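PDB 3LLV: exopolyphosphatase-related protein from Archaeoglobus fulgidus, which is of unconfirmed function but probably binds NAD(P) through this N-terminal Rossmann-type TrkA-N domain, while the full-length DHH-family protein may bind nucleic acids. Local coordinates for residues Val121-Ala124 with Asp125-Gln129. Numbering follows the deposited sequence.
Sequences VLVA and DAVKQ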
ATOM      1  N   VAL A 121       7.237  -5.981  -3.240  1.00 11.38           N
ATOM      2  CA  VAL A 121       8.405  -5.321  -2.664  1.00 11.40           C
ATOM      3  C   VAL A 121       8.800  -6.174  -1.461  1.00 10.63           C
ATOM      4  O   VAL A 121       8.120  -6.152  -0.441  1.00 10.42           O
ATOM      5  CB  VAL A 121       8.068  -3.889  -2.239  1.00 12.35           C
ATOM      6  CG1 VAL A 121       9.178  -3.282  -1.337  1.00 13.49           C
ATOM      7  CG2 VAL A 121       7.848  -3.010  -3.476  1.00 12.96           C
ATOM      8  N   LEU A 122       9.852  -6.936  -1.604  1.00 10.05           N
ATOM      9  CA  LEU A 122      10.360  -7.691  -0.488  1.00  9.87           C
ATOM     10  C   LEU A 122      11.185  -6.790   0.390  1.00  8.79           C
ATOM     11  O   LEU A 122      12.042  -6.172  -0.081  1.00  9.08           O
ATOM     12  CB  LEU A 122      11.273  -8.818  -0.969  1.00 10.49           C
ATOM     13  CG  LEU A 122      10.616 -10.080  -1.490  1.00 12.47           C
ATOM     14  CD1 LEU A 122      11.687 -11.045  -2.017  1.00 15.62           C
ATOM     15  CD2 LEU A 122       9.850 -10.745  -0.426  1.00 14.96           C
ATOM     16  N   VAL A 123      10.927  -6.806   1.680  1.00  8.11           N
ATOM     17  CA  VAL A 123      11.615  -5.900   2.604  1.00  8.17           C
ATOM     18  C   VAL A 123      13.129  -6.095   2.497  1.00  8.56           C
ATOM     19  O   VAL A 123      13.875  -5.119   2.390  1.00  9.08           O
ATOM     20  CB  VAL A 123      11.072  -6.025   4.027  1.00  9.89           C
ATOM     21  CG1 VAL A 123      11.901  -5.166   5.012  1.00 10.98           C
ATOM     22  CG2 VAL A 123       9.630  -5.526   4.012  1.00  7.91           C
ATOM     23  N   ALA A 124      13.563  -7.352   2.441  1.00  9.29           N
ATOM     24  CA  ALA A 124      14.998  -7.644   2.413  1.00  9.45           C
ATOM     25  C   ALA A 124      15.642  -7.065   1.158  1.00 10.02           C
ATOM     26  O   ALA A 124      16.749  -6.558   1.220  1.00 10.72           O
ATOM     27  CB  ALA A 124      15.268  -9.128   2.499  1.00 10.89           C
ATOM     28  N   ASP A 125      14.961  -7.174   0.021  1.00  9.40           N
ATOM     29  CA  ASP A 125      15.453  -6.561  -1.232  1.00 10.66           C
ATOM     30  C   ASP A 125      15.548  -5.031  -1.135  1.00 10.27           C
ATOM     31  O   ASP A 125      16.524  -4.433  -1.599  1.00 10.18           O
ATOM     32  CB  ASP A 125      14.532  -6.892  -2.422  1.00 11.20           C
ATOM     33  CG  ASP A 125      14.695  -8.299  -2.940  1.00 16.03           C
ATOM     34  OD1 ASP A 125      15.602  -9.038  -2.481  1.00 17.23           O
ATOM     35  OD2 ASP A 125      13.885  -8.673  -3.831  1.00 18.02           O
ATOM     36  N   ALA A 126      14.509  -4.405  -0.572  1.00  9.84           N
ATOM     37  CA  ALA A 126      14.476  -2.956  -0.386  1.00  8.92           C
ATOM     38  C   ALA A 126      15.624  -2.477   0.514  1.00  8.94           C
ATOM     39  O   ALA A 126      16.313  -1.494   0.224  1.00  7.43           O
ATOM     40  CB  ALA A 126      13.100  -2.538   0.176  1.00  8.73           C
ATOM     41  N   VAL A 127      15.862  -3.227   1.582  1.00  8.87           N
ATOM     42  CA  VAL A 127      16.938  -2.909   2.527  1.00  8.90           C
ATOM     43  C   VAL A 127      18.299  -3.106   1.843  1.00  8.74           C
ATOM     44  O   VAL A 127      19.188  -2.252   1.926  1.00  7.94           O
ATOM     45  CB  VAL A 127      16.809  -3.746   3.805  1.00  8.41           C
ATOM     46  CG1 VAL A 127      18.092  -3.669   4.658  1.00  7.91           C
ATOM     47  CG2 VAL A 127      15.609  -3.216   4.645  1.00  7.08           C
ATOM     48  N   LYS A 128      18.463  -4.241   1.158  1.00  9.46           N
ATOM     49  CA  LYS A 128      19.708  -4.493   0.434  1.00  9.24           C
ATOM     50  C   LYS A 128      20.004  -3.330  -0.526  1.00  8.86           C
ATOM     51  O   LYS A 128      21.110  -2.816  -0.531  1.00  8.99           O
ATOM     52  CB  LYS A 128      19.602  -5.810  -0.330  1.00  8.36           C
ATOM     53  CG  LYS A 128      20.793  -6.168  -1.232  1.00 10.58           C
ATOM     54  CD  LYS A 128      20.475  -7.424  -2.056  1.00 13.86           C
ATOM     55  CE  LYS A 128      19.592  -7.111  -3.261  1.00 14.14           C
ATOM     56  NZ  LYS A 128      19.054  -8.331  -3.875  1.00 16.48           N
ATOM     57  N   GLN A 129      19.017  -2.910  -1.325  1.00  9.29           N
ATOM     58  CA  GLN A 129      19.266  -1.863  -2.314  1.00 10.52           C
ATOM     59  C   GLN A 129      19.630  -0.538  -1.654  1.00 10.29           C
ATOM     60  O   GLN A 129      20.485   0.196  -2.148  1.00 10.53           O
ATOM     61  CB  GLN A 129      18.091  -1.698  -3.305  1.00 10.77           C
ATOM     62  CG  GLN A 129      18.315  -2.495  -4.603  1.00 15.18           C
ATOM     63  CD  GLN A 129      19.720  -2.274  -5.212  1.00 19.98           C
ATOM     64  OE1 GLN A 129      20.158  -1.130  -5.421  1.00 21.96           O
ATOM     65  NE2 GLN A 129      20.436  -3.373  -5.459  1.00 19.88           N
TER
HETATM   66  O   HOH W   1      11.455  -6.957  -4.033  1.00 16.21           O
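Leu122 ends strand 119-122 and hands the chain straight to helix 123-137, standing at the N-cap with Asp125 three residues on. Main-chain bonds set up the first turns. Leu122 O accepts from Ala126 N at 3.1 Å, Val123 O takes Val127 N at 2.9 Å and Ala124 O takes Lys128 N at 2.9 Å.

The polar side-chain contact runs through a water. It accepts from Leu122 N, the last amide of the strand, at 2.9 Å and donates to Asp125 OD2 at 3.0 Å. With chi1 at -76°, CG of Asp125 lies beside its own backbone N and opposite its carbonyl carbon, which turns the carboxylate back toward the strand end. There OD2 also makes van der Waals contact with the Leu122 side chain, 3.7 Å from CD1 and a little farther from CB, the two side chains crossing at a slant. The other oxygen, OD1, makes a long salt bridge of 3.8 Å to Lys128 NZ. With an alanine here instead of Asp125, the water is likely to lose its acceptor at OD2 and Lys128 the carboxylate it faces at long range.

Apolar packing is slight: Val123 CG1 meets Val127 CG2 at 4.2 Å and Val121 CG1 grazes Ala126 CB. Leu122 also packs on Val103 of the neighbouring parallel strand 99-103, at the edge of the Rossmann sheet where strand 119-122 lies outermost. A carboxylate in the first helical turn is likely to interact favourably with the helix dipole, and here its two oxygens divide their work, OD2 serving the water and OD1 facing Lys128.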